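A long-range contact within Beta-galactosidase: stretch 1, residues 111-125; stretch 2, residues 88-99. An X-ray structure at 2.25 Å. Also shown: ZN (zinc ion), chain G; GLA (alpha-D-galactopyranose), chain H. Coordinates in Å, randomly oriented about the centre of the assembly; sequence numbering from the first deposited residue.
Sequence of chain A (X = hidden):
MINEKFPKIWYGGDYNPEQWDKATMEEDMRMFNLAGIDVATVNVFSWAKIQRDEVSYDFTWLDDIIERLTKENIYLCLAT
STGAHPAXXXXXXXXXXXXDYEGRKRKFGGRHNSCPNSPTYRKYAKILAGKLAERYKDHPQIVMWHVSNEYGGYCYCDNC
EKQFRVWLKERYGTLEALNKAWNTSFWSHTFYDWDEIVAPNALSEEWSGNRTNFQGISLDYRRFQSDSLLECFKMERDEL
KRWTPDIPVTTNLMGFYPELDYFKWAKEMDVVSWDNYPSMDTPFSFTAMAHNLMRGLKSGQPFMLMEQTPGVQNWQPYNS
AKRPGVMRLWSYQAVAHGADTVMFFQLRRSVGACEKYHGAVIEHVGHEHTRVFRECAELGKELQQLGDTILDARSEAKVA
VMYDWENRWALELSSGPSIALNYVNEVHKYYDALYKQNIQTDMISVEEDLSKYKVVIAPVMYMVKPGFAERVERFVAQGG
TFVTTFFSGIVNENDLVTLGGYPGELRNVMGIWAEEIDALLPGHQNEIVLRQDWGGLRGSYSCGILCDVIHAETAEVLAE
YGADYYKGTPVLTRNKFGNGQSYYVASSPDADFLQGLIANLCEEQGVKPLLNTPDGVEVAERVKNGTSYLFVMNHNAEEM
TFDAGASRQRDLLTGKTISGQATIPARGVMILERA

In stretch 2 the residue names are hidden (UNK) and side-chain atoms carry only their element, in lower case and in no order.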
ATOM      1  N   ARG A 111     -13.310   3.606  19.769  1.00 13.84           N
ATOM      2  CA  ARG A 111     -13.772   2.809  20.898  1.00 17.25           C
ATOM      3  C   ARG A 111     -12.827   1.616  21.080  1.00 18.04           C
ATOM      4  O   ARG A 111     -11.882   1.457  20.300  1.00 14.91           O
ATOM      5  CB  ARG A 111     -15.186   2.310  20.612  1.00 19.45           C
ATOM      6  CG  ARG A 111     -15.271   1.507  19.325  1.00 17.28           C
ATOM      7  CD  ARG A 111     -16.550   0.686  19.246  1.00 21.41           C
ATOM      8  NE  ARG A 111     -16.557  -0.176  18.064  1.00 20.33           N
ATOM      9  CZ  ARG A 111     -17.594  -0.914  17.677  1.00 18.96           C
ATOM     10  NH1 ARG A 111     -18.721  -0.911  18.382  1.00 16.66           N
ATOM     11  NH2 ARG A 111     -17.496  -1.670  16.592  1.00 16.19           N
ATOM     12  N   HIS A 112     -13.089   0.780  22.090  1.00 17.96           N
ATOM     13  CA  HIS A 112     -12.341  -0.473  22.309  1.00 18.43           C
ATOM     14  C   HIS A 112     -10.835  -0.264  22.409  1.00 18.30           C
ATOM     15  O   HIS A 112     -10.067  -1.166  22.088  1.00 17.00           O
ATOM     16  CB  HIS A 112     -12.565  -1.468  21.162  1.00 19.46           C
ATOM     17  CG  HIS A 112     -14.000  -1.793  20.901  1.00 18.38           C
ATOM     18  ND1 HIS A 112     -14.419  -2.377  19.726  1.00 20.96           N
ATOM     19  CD2 HIS A 112     -15.114  -1.603  21.645  1.00 17.59           C
ATOM     20  CE1 HIS A 112     -15.728  -2.548  19.763  1.00 18.18           C
ATOM     21  NE2 HIS A 112     -16.177  -2.080  20.915  1.00 18.65           N
ATOM     22  N   ASN A 113     -10.415   0.917  22.845  1.00 16.01           N
ATOM     23  CA  ASN A 113      -9.016   1.286  22.738  1.00 15.53           C
ATOM     24  C   ASN A 113      -8.455   1.923  24.025  1.00 16.82           C
ATOM     25  O   ASN A 113      -7.570   2.775  23.963  1.00 17.62           O
ATOM     26  CB  ASN A 113      -8.817   2.215  21.522  1.00 15.63           C
ATOM     27  CG  ASN A 113      -9.733   3.444  21.570  1.00 20.79           C
ATOM     28  OD1 ASN A 113     -10.367   3.714  22.600  1.00 15.01           O
ATOM     29  ND2 ASN A 113      -9.795   4.198  20.463  1.00 14.65           N
ATOM     30  N   SER A 114      -8.967   1.521  25.189  1.00 16.90           N
ATOM     31  CA  SER A 114      -8.376   1.974  26.448  1.00 15.93           C
ATOM     32  C   SER A 114      -7.112   1.169  26.761  1.00 17.38           C
ATOM     33  O   SER A 114      -7.065  -0.034  26.535  1.00 17.17           O
ATOM     34  CB  SER A 114      -9.372   1.860  27.607  1.00 18.80           C
ATOM     35  OG  SER A 114     -10.479   2.737  27.430  1.00 19.68           O
ATOM     36  N   CYS A 115      -6.070   1.820  27.263  1.00 18.92           N
ATOM     37  CA  CYS A 115      -4.872   1.065  27.605  1.00 15.85           C
ATOM     38  C   CYS A 115      -5.222   0.092  28.725  1.00 17.13           C
ATOM     39  O   CYS A 115      -5.702   0.507  29.779  1.00 15.57           O
ATOM     40  CB  CYS A 115      -3.721   1.984  28.022  1.00 18.14           C
ATOM     41  SG  CYS A 115      -2.435   1.110  28.944  1.00 16.05           S
ATOM     42  N   PRO A 116      -4.991  -1.209  28.498  1.00 17.71           N
ATOM     43  CA  PRO A 116      -5.390  -2.233  29.468  1.00 17.43           C
ATOM     44  C   PRO A 116      -4.495  -2.201  30.705  1.00 16.54           C
ATOM     45  O   PRO A 116      -4.801  -2.836  31.703  1.00 20.89           O
ATOM     46  CB  PRO A 116      -5.188  -3.537  28.698  1.00 15.19           C
ATOM     47  CG  PRO A 116      -4.086  -3.227  27.757  1.00 19.57           C
ATOM     48  CD  PRO A 116      -4.266  -1.787  27.354  1.00 16.29           C
ATOM     49  N   ASN A 117      -3.399  -1.460  30.639  1.00 16.30           N
ATOM     50  CA  ASN A 117      -2.528  -1.319  31.790  1.00 20.19           C
ATOM     51  C   ASN A 117      -2.636   0.059  32.419  1.00 17.86           C
ATOM     52  O   ASN A 117      -1.729   0.504  33.113  1.00 19.74           O
ATOM     53  CB  ASN A 117      -1.081  -1.645  31.418  1.00 18.19           C
ATOM     54  CG  ASN A 117      -0.834  -3.134  31.361  1.00 20.72           C
ATOM     55  OD1 ASN A 117      -1.073  -3.843  32.341  1.00 21.36           O
ATOM     56  ND2 ASN A 117      -0.404  -3.628  30.203  1.00 15.38           N
ATOM     57  N   SER A 118      -3.768   0.716  32.182  1.00 19.80           N
ATOM     58  CA  SER A 118      -3.991   2.083  32.647  1.00 14.41           C
ATOM     59  C   SER A 118      -4.588   2.146  34.054  1.00 17.15           C
ATOM     60  O   SER A 118      -5.633   1.564  34.324  1.00 17.50           O
ATOM     61  CB  SER A 118      -4.889   2.825  31.658  1.00 14.72           C
ATOM     62  OG  SER A 118      -5.487   3.960  32.254  1.00 14.08           O
ATOM     63  N   PRO A 119      -3.921   2.871  34.963  1.00 18.96           N
ATOM     64  CA  PRO A 119      -4.457   2.973  36.322  1.00 17.99           C
ATOM     65  C   PRO A 119      -5.805   3.698  36.340  1.00 16.26           C
ATOM     66  O   PRO A 119      -6.694   3.361  37.125  1.00 17.24           O
ATOM     67  CB  PRO A 119      -3.394   3.797  37.072  1.00 17.08           C
ATOM     68  CG  PRO A 119      -2.173   3.755  36.210  1.00 24.46           C
ATOM     69  CD  PRO A 119      -2.643   3.590  34.800  1.00 18.91           C
ATOM     70  N   THR A 120      -5.962   4.698  35.491  1.00 15.50           N
ATOM     71  CA  THR A 120      -7.224   5.424  35.453  1.00 16.13           C
ATOM     72  C   THR A 120      -8.359   4.545  34.950  1.00 15.38           C
ATOM     73  O   THR A 120      -9.398   4.438  35.591  1.00 17.80           O
ATOM     74  CB  THR A 120      -7.124   6.687  34.617  1.00 16.00           C
ATOM     75  OG1 THR A 120      -6.224   7.585  35.269  1.00 16.22           O
ATOM     76  CG2 THR A 120      -8.499   7.337  34.470  1.00 11.89           C
ATOM     77  N   TYR A 121      -8.141   3.892  33.819  1.00 15.69           N
ATOM     78  CA  TYR A 121      -9.146   3.011  33.245  1.00 15.33           C
ATOM     79  C   TYR A 121      -9.563   1.890  34.205  1.00 17.56           C
ATOM     80  O   TYR A 121     -10.747   1.592  34.353  1.00 16.26           O
ATOM     81  CB  TYR A 121      -8.637   2.415  31.937  1.00 11.29           C
ATOM     82  CG  TYR A 121      -9.589   1.416  31.332  1.00 14.19           C
ATOM     83  CD1 TYR A 121     -10.768   1.827  30.743  1.00 13.70           C
ATOM     84  CD2 TYR A 121      -9.304   0.059  31.346  1.00 16.96           C
ATOM     85  CE1 TYR A 121     -11.639   0.923  30.183  1.00 20.13           C
ATOM     86  CE2 TYR A 121     -10.181  -0.859  30.797  1.00 21.20           C
ATOM     87  CZ  TYR A 121     -11.346  -0.421  30.222  1.00 19.29           C
ATOM     88  OH  TYR A 121     -12.225  -1.323  29.673  1.00 22.36           O
ATOM     89  N   ARG A 122      -8.591   1.252  34.842  1.00 16.36           N
ATOM     90  CA  ARG A 122      -8.906   0.167  35.756  1.00 19.05           C
ATOM     91  C   ARG A 122      -9.663   0.678  36.978  1.00 19.94           C
ATOM     92  O   ARG A 122     -10.607   0.038  37.426  1.00 22.41           O
ATOM     93  CB  ARG A 122      -7.656  -0.607  36.160  1.00 17.22           C
ATOM     94  CG  ARG A 122      -7.106  -1.462  35.031  1.00 20.94           C
ATOM     95  CD  ARG A 122      -6.329  -2.638  35.574  1.00 20.88           C
ATOM     96  NE  ARG A 122      -5.572  -3.334  34.538  1.00 26.10           N
ATOM     97  CZ  ARG A 122      -4.945  -4.492  34.728  1.00 30.35           C
ATOM     98  NH1 ARG A 122      -5.002  -5.077  35.923  1.00 25.78           N
ATOM     99  NH2 ARG A 122      -4.271  -5.068  33.728  1.00 23.98           N
ATOM    100  N   LYS A 123      -9.265   1.840  37.491  1.00 16.41           N
ATOM    101  CA  LYS A 123      -9.976   2.472  38.610  1.00 21.62           C
ATOM    102  C   LYS A 123     -11.453   2.737  38.297  1.00 19.88           C
ATOM    103  O   LYS A 123     -12.336   2.299  39.028  1.00 18.62           O
ATOM    104  CB  LYS A 123      -9.280   3.774  39.047  1.00 16.54           C
ATOM    105  CG  LYS A 123      -9.991   4.533  40.154  1.00 20.98           C
ATOM    106  CD  LYS A 123      -9.198   5.764  40.569  1.00 21.60           C
ATOM    107  CE  LYS A 123      -9.997   6.653  41.521  1.00 30.13           C
ATOM    108  NZ  LYS A 123      -9.241   7.905  41.902  1.00 29.30           N
ATOM    109  N   TYR A 124     -11.737   3.439  37.210  1.00 19.25           N
ATOM    110  CA  TYR A 124     -13.133   3.809  36.953  1.00 16.95           C
ATOM    111  C   TYR A 124     -13.973   2.696  36.327  1.00 17.44           C
ATOM    112  O   TYR A 124     -15.184   2.640  36.536  1.00 17.33           O
ATOM    113  CB  TYR A 124     -13.214   5.105  36.152  1.00 18.01           C
ATOM    114  CG  TYR A 124     -12.700   6.276  36.941  1.00 17.21           C
ATOM    115  CD1 TYR A 124     -13.393   6.732  38.059  1.00 15.55           C
ATOM    116  CD2 TYR A 124     -11.511   6.913  36.591  1.00 16.01           C
ATOM    117  CE1 TYR A 124     -12.930   7.804  38.801  1.00 20.04           C
ATOM    118  CE2 TYR A 124     -11.034   7.997  37.333  1.00 18.69           C
ATOM    119  CZ  TYR A 124     -11.748   8.434  38.442  1.00 22.04           C
ATOM    120  OH  TYR A 124     -11.291   9.498  39.196  1.00 18.80           O
ATOM    121  N   ALA A 125     -13.336   1.808  35.572  1.00 13.44           N
ATOM    122  CA  ALA A 125     -14.059   0.706  34.974  1.00 15.68           C
ATOM    123  C   ALA A 125     -14.551  -0.244  36.069  1.00 21.14           C
ATOM    124  O   ALA A 125     -15.691  -0.694  36.028  1.00 19.43           O
ATOM    125  CB  ALA A 125     -13.197  -0.036  33.944  1.00 14.06           C
ATOM    126  N   UNK A  88     -14.022  13.251  28.422  1.00 15.65           N
ATOM    127  CA  UNK A  88     -13.395  13.969  29.544  1.00 13.68           C
ATOM    128  C   UNK A  88     -12.313  13.129  30.209  1.00 14.10           C
ATOM    129  O   UNK A  88     -11.351  13.655  30.767  1.00 16.12           O
ATOM    130  c   UNK A  88     -13.173  11.711  34.230  1.00 15.26           C
ATOM    131  c   UNK A  88     -14.173  10.810  34.598  1.00 21.29           C
ATOM    132  c   UNK A  88     -15.558  11.648  32.871  1.00 18.47           C
ATOM    133  c   UNK A  88     -15.100  13.313  31.359  1.00 16.41           C
ATOM    134  c   UNK A  88     -14.569  12.571  32.474  1.00 16.73           C
ATOM    135  n   UNK A  88     -16.637  11.820  32.045  1.00 18.33           N
ATOM    136  c   UNK A  88     -14.421  14.428  30.591  1.00 13.14           C
ATOM    137  c   UNK A  88     -15.373  10.764  33.938  1.00 18.31           C
ATOM    138  c   UNK A  88     -16.360  12.827  31.148  1.00 16.39           C
ATOM    139  c   UNK A  88     -13.359  12.601  33.174  1.00 16.28           C
ATOM    140  N   UNK A  89     -12.461  11.818  30.147  1.00 12.64           N
ATOM    141  CA  UNK A  89     -11.493  10.955  30.796  1.00 14.52           C
ATOM    142  C   UNK A  89     -10.227  10.924  29.941  1.00 15.10           C
ATOM    143  O   UNK A  89      -9.103  10.999  30.453  1.00 13.51           O
ATOM    144  c   UNK A  89     -11.140   8.600  31.752  1.00 13.85           C
ATOM    145  c   UNK A  89     -13.149   7.497  33.254  1.00 14.57           C
ATOM    146  s   UNK A  89     -11.911   7.029  32.068  1.00 15.03           S
ATOM    147  c   UNK A  89     -12.074   9.547  31.002  1.00 14.99           C
ATOM    148  N   UNK A  90     -10.421  10.858  28.627  1.00 14.76           N
ATOM    149  CA  UNK A  90      -9.296  10.906  27.705  1.00 14.18           C
ATOM    150  C   UNK A  90      -8.601  12.259  27.822  1.00 18.21           C
ATOM    151  O   UNK A  90      -7.378  12.333  27.766  1.00 18.50           O
ATOM    152  c   UNK A  90      -9.749  10.663  26.290  1.00 12.97           C
ATOM    153  N   UNK A  91      -9.378  13.323  28.013  1.00 14.27           N
ATOM    154  CA  UNK A  91      -8.806  14.652  28.119  1.00 16.23           C
ATOM    155  C   UNK A  91      -8.055  14.854  29.442  1.00 19.00           C
ATOM    156  O   UNK A  91      -6.916  15.303  29.453  1.00 20.73           O
ATOM    157  c   UNK A  91      -9.551  17.906  29.135  1.00 28.08           C
ATOM    158  c   UNK A  91      -9.900  15.715  27.975  1.00 15.38           C
ATOM    159  c   UNK A  91      -9.348  17.116  27.853  1.00 17.66           C
ATOM    160  n   UNK A  91      -9.109  20.095  30.289  1.00 23.39           N
ATOM    161  c   UNK A  91      -8.851  19.271  29.070  1.00 30.35           C
ATOM    162  N   UNK A  92      -8.711  14.539  30.554  1.00 14.71           N
ATOM    163  CA  UNK A  92      -8.107  14.725  31.864  1.00 14.38           C
ATOM    164  C   UNK A  92      -7.074  13.652  32.202  1.00 17.82           C
ATOM    165  O   UNK A  92      -6.096  13.943  32.891  1.00 17.10           O
ATOM    166  n   UNK A  92     -12.358  17.895  32.918  1.00 15.96           N
ATOM    167  c   UNK A  92     -10.124  15.936  32.863  1.00 14.55           C
ATOM    168  c   UNK A  92     -12.105  16.957  34.054  1.00 17.83           C
ATOM    169  c   UNK A  92     -11.402  15.669  33.658  1.00 16.57           C
ATOM    170  c   UNK A  92      -9.184  14.751  32.944  1.00 14.73           C
ATOM    171  N   UNK A  93      -7.288  12.420  31.737  1.00 15.66           N
ATOM    172  CA  UNK A  93      -6.402  11.305  32.116  1.00 16.78           C
ATOM    173  C   UNK A  93      -5.881  10.553  30.892  1.00 14.92           C
ATOM    174  O   UNK A  93      -6.313   9.428  30.600  1.00 13.50           O
ATOM    175  o   UNK A  93      -8.975  13.061  37.715  1.00 14.89           O
ATOM    176  c   UNK A  93      -7.585  11.055  34.356  1.00 16.07           C
ATOM    177  c   UNK A  93      -9.319  12.253  35.526  1.00 15.05           C
ATOM    178  c   UNK A  93      -8.867  11.590  34.411  1.00 14.63           C
ATOM    179  c   UNK A  93      -8.495  12.399  36.617  1.00 14.59           C
ATOM    180  c   UNK A  93      -7.207  11.878  36.603  1.00 16.46           C
ATOM    181  c   UNK A  93      -7.096  10.348  33.107  1.00 14.66           C
ATOM    182  c   UNK A  93      -6.760  11.209  35.469  1.00 19.39           C
ATOM    183  N   UNK A  94      -4.932  11.173  30.180  1.00 11.63           N
ATOM    184  CA  UNK A  94      -4.376  10.622  28.941  1.00 14.66           C
ATOM    185  C   UNK A  94      -3.764   9.216  29.111  1.00 16.03           C
ATOM    186  O   UNK A  94      -3.592   8.534  28.098  1.00 17.64           O
ATOM    187  c   UNK A  94      -3.526  12.849  29.345  1.00 19.32           C
ATOM    188  c   UNK A  94      -3.296  11.646  28.527  1.00 15.83           C
ATOM    189  c   UNK A  94      -4.241  12.398  30.609  1.00 17.02           C
ATOM    190  N   UNK A  95      -3.458   8.779  30.338  1.00 16.50           N
ATOM    191  CA  UNK A  95      -2.949   7.407  30.548  1.00 15.84           C
ATOM    192  C   UNK A  95      -3.982   6.379  30.091  1.00 13.17           C
ATOM    193  O   UNK A  95      -3.701   5.202  29.932  1.00 15.36           O
ATOM    194  c   UNK A  95      -3.785   7.084  32.939  1.00 19.45           C
ATOM    195  o   UNK A  95      -4.299   5.969  33.160  1.00 19.62           O
ATOM    196  o   UNK A  95      -4.224   8.140  33.437  1.00 17.50           O
ATOM    197  c   UNK A  95      -2.570   7.159  32.023  1.00 17.99           C
ATOM    198  N   UNK A  96      -5.191   6.846  29.859  1.00 16.39           N
ATOM    199  CA  UNK A  96      -6.261   5.981  29.400  1.00 15.21           C
ATOM    200  C   UNK A  96      -6.107   5.666  27.906  1.00 13.69           C
ATOM    201  O   UNK A  96      -6.612   4.663  27.410  1.00 12.53           O
ATOM    202  c   UNK A  96      -8.312   5.846  30.832  1.00 17.91           C
ATOM    203  c   UNK A  96      -7.607   6.639  29.741  1.00 18.23           C
ATOM    204  c   UNK A  96      -8.461   6.862  28.501  1.00 15.09           C
ATOM    205  N   UNK A  97      -5.334   6.496  27.212  1.00 14.10           N
ATOM    206  CA  UNK A  97      -5.209   6.406  25.762  1.00 14.90           C
ATOM    207  C   UNK A  97      -4.023   5.543  25.327  1.00 18.51           C
ATOM    208  O   UNK A  97      -2.954   5.554  25.956  1.00 15.62           O
ATOM    209  c   UNK A  97      -5.067   7.804  25.175  1.00 14.02           C
ATOM    210  c   UNK A  97      -5.795  10.194  25.053  1.00 13.96           C
ATOM    211  c   UNK A  97      -6.240   8.769  25.353  1.00 15.23           C
ATOM    212  c   UNK A  97      -7.438   8.378  24.482  1.00 12.60           C
ATOM    213  N   UNK A  98      -4.204   4.817  24.227  1.00 16.50           N
ATOM    214  CA  UNK A  98      -3.167   3.910  23.744  1.00 14.63           C
ATOM    215  C   UNK A  98      -2.076   4.621  22.945  1.00 17.62           C
ATOM    216  O   UNK A  98      -2.252   5.757  22.492  1.00 15.10           O
ATOM    217  n   UNK A  98      -6.692  -1.469  21.930  1.00 16.20           N
ATOM    218  c   UNK A  98      -5.081   0.646  22.901  1.00 14.45           C
ATOM    219  c   UNK A  98      -4.516   1.761  23.735  1.00 14.02           C
ATOM    220  n   UNK A  98      -5.905  -0.238  23.725  1.00 16.24           N
ATOM    221  n   UNK A  98      -7.380  -1.965  24.064  1.00 17.52           N
ATOM    222  c   UNK A  98      -3.778   2.785  22.905  1.00 18.35           C
ATOM    223  c   UNK A  98      -6.652  -1.228  23.241  1.00 19.63           C
ATOM    224  N   UNK A  99      -0.937   3.948  22.827  1.00 13.97           N
ATOM    225  CA  UNK A  99       0.097   4.310  21.885  1.00 11.54           C
ATOM    226  C   UNK A  99       0.103   3.207  20.824  1.00 14.51           C
ATOM    227  O   UNK A  99       0.088   2.008  21.148  1.00 12.43           O
ATOM    228  c   UNK A  99       1.459   5.761  23.357  1.00 13.74           C
ATOM    229  c   UNK A  99       2.599   4.418  21.594  1.00 13.86           C
ATOM    230  c   UNK A  99       1.447   4.460  22.589  1.00 16.02           C
TER
HETATM  231 ZN    ZN G 676      -0.684   0.642  27.301  1.00 17.89          ZN
HETATM  232  C1  GLA H 677     -19.268  -5.456  16.511  1.00 24.02           C
HETATM  233  C2  GLA H 677     -19.622  -4.568  17.730  1.00 19.21           C
HETATM  234  C3  GLA H 677     -21.006  -3.905  17.609  1.00 19.40           C
HETATM  235  C4  GLA H 677     -21.098  -3.276  16.227  1.00 19.50           C
HETATM  236  C5  GLA H 677     -20.791  -4.333  15.162  1.00 21.87           C
HETATM  237  C6  GLA H 677     -20.967  -3.694  13.779  1.00 18.83           C
HETATM  238  O1  GLA H 677     -20.009  -6.685  16.402  1.00 25.40           O
HETATM  239  O2  GLA H 677     -19.581  -5.332  18.925  1.00 19.74           O
HETATM  240  O3  GLA H 677     -21.195  -2.874  18.594  1.00 16.09           O
HETATM  241  O4  GLA H 677     -20.108  -2.256  16.183  1.00 18.67           O
HETATM  242  O5  GLA H 677     -19.426  -4.746  15.291  1.00 21.74           O
HETATM  243  O6  GLA H 677     -21.073  -4.712  12.776  1.00 19.98           O
HETATM  244  O   HOH W   1      -6.777   4.887  22.638  1.00 15.05           O
HETATM  245  O   HOH W   2     -10.309  -3.113  23.925  1.00 22.33           O

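Position 88 carries ten side-chain atoms, nine carbons and one nitrogen, with one carbon leading into fused five- and six-membered rings; it makes no close contact with stretch 1. This is W88. Position 89 is an unbranched run of two carbons, a sulfur and a carbon. The carbon beyond the sulfur lies 3.8 Å from Y124 CB, and a carbon before it is 4.0 Å from T120 CG2: M89, extended through chi1 and chi2 (both t) and turned at chi3 (m), reaching the helix of stretch 1.

Position 90, a single carbon, is A90; 91 and 92, each four carbons ending in nitrogen, are K91 and K92; none touches stretch 1. Position 93, the first residue to leave helical geometry, has one carbon and then a six-carbon ring bearing an oxygen. It is Y93, whose CB packs 3.6 Å from T120 CG2. Position 94, three carbons closing onto the backbone nitrogen, is P94, turned away.

Position 95 has two carbons, the second carrying two oxygens, in reach of S118 and T120. A short carboxylate fits: D95. Its OD2 accepts from S118 OG at 2.5 Å and from T120 N at 3.1 Å, while its OD1 accepts from T120 OG1 at 2.8 Å. Position 96 holds three carbons, one bearing the other two; one tip lies 3.6 Å from Y121 CB. This is V96, and that tip, CG2, is also 3.9 Å from T120 CG2.

Position 97 has four carbons forked at the second, pointing away: L97. Position 98 has three carbons, a nitrogen, and a carbon carrying two more nitrogens, running out past H112, N113 and S114. It is R98, and its NE (3.0 Å, weak) and NH2 (3.2 Å) both donate to S114 O. Position 99, one carbon carrying two, is V99, beyond reach.

The contact rests on three devices. First, one carboxylate serves the start of a helix: S118, at the N-cap, accepts from Y121 N through OG (3.1 Å) and donates through the same OG to D95 OD2, which also takes the T120 amide. Beside this polar knot, M89, Y93 and V96 supply the apolar surface for T120, Y121 and Y124. Second, C115 N donates to V96 O at 2.9 Å, tying the backbones just where C115 SG binds ZN at 2.5 Å. Third, R98 has more of its surface covered by the other stretch, 100 Å², than any other residue in the contact, with the backbone carbons of H112 and N113 over one guanidinium face and S114 O at its edge; a water bridges R98 N and N113 O.

Stretch 2 88-99: WMAKKYPDVLRV
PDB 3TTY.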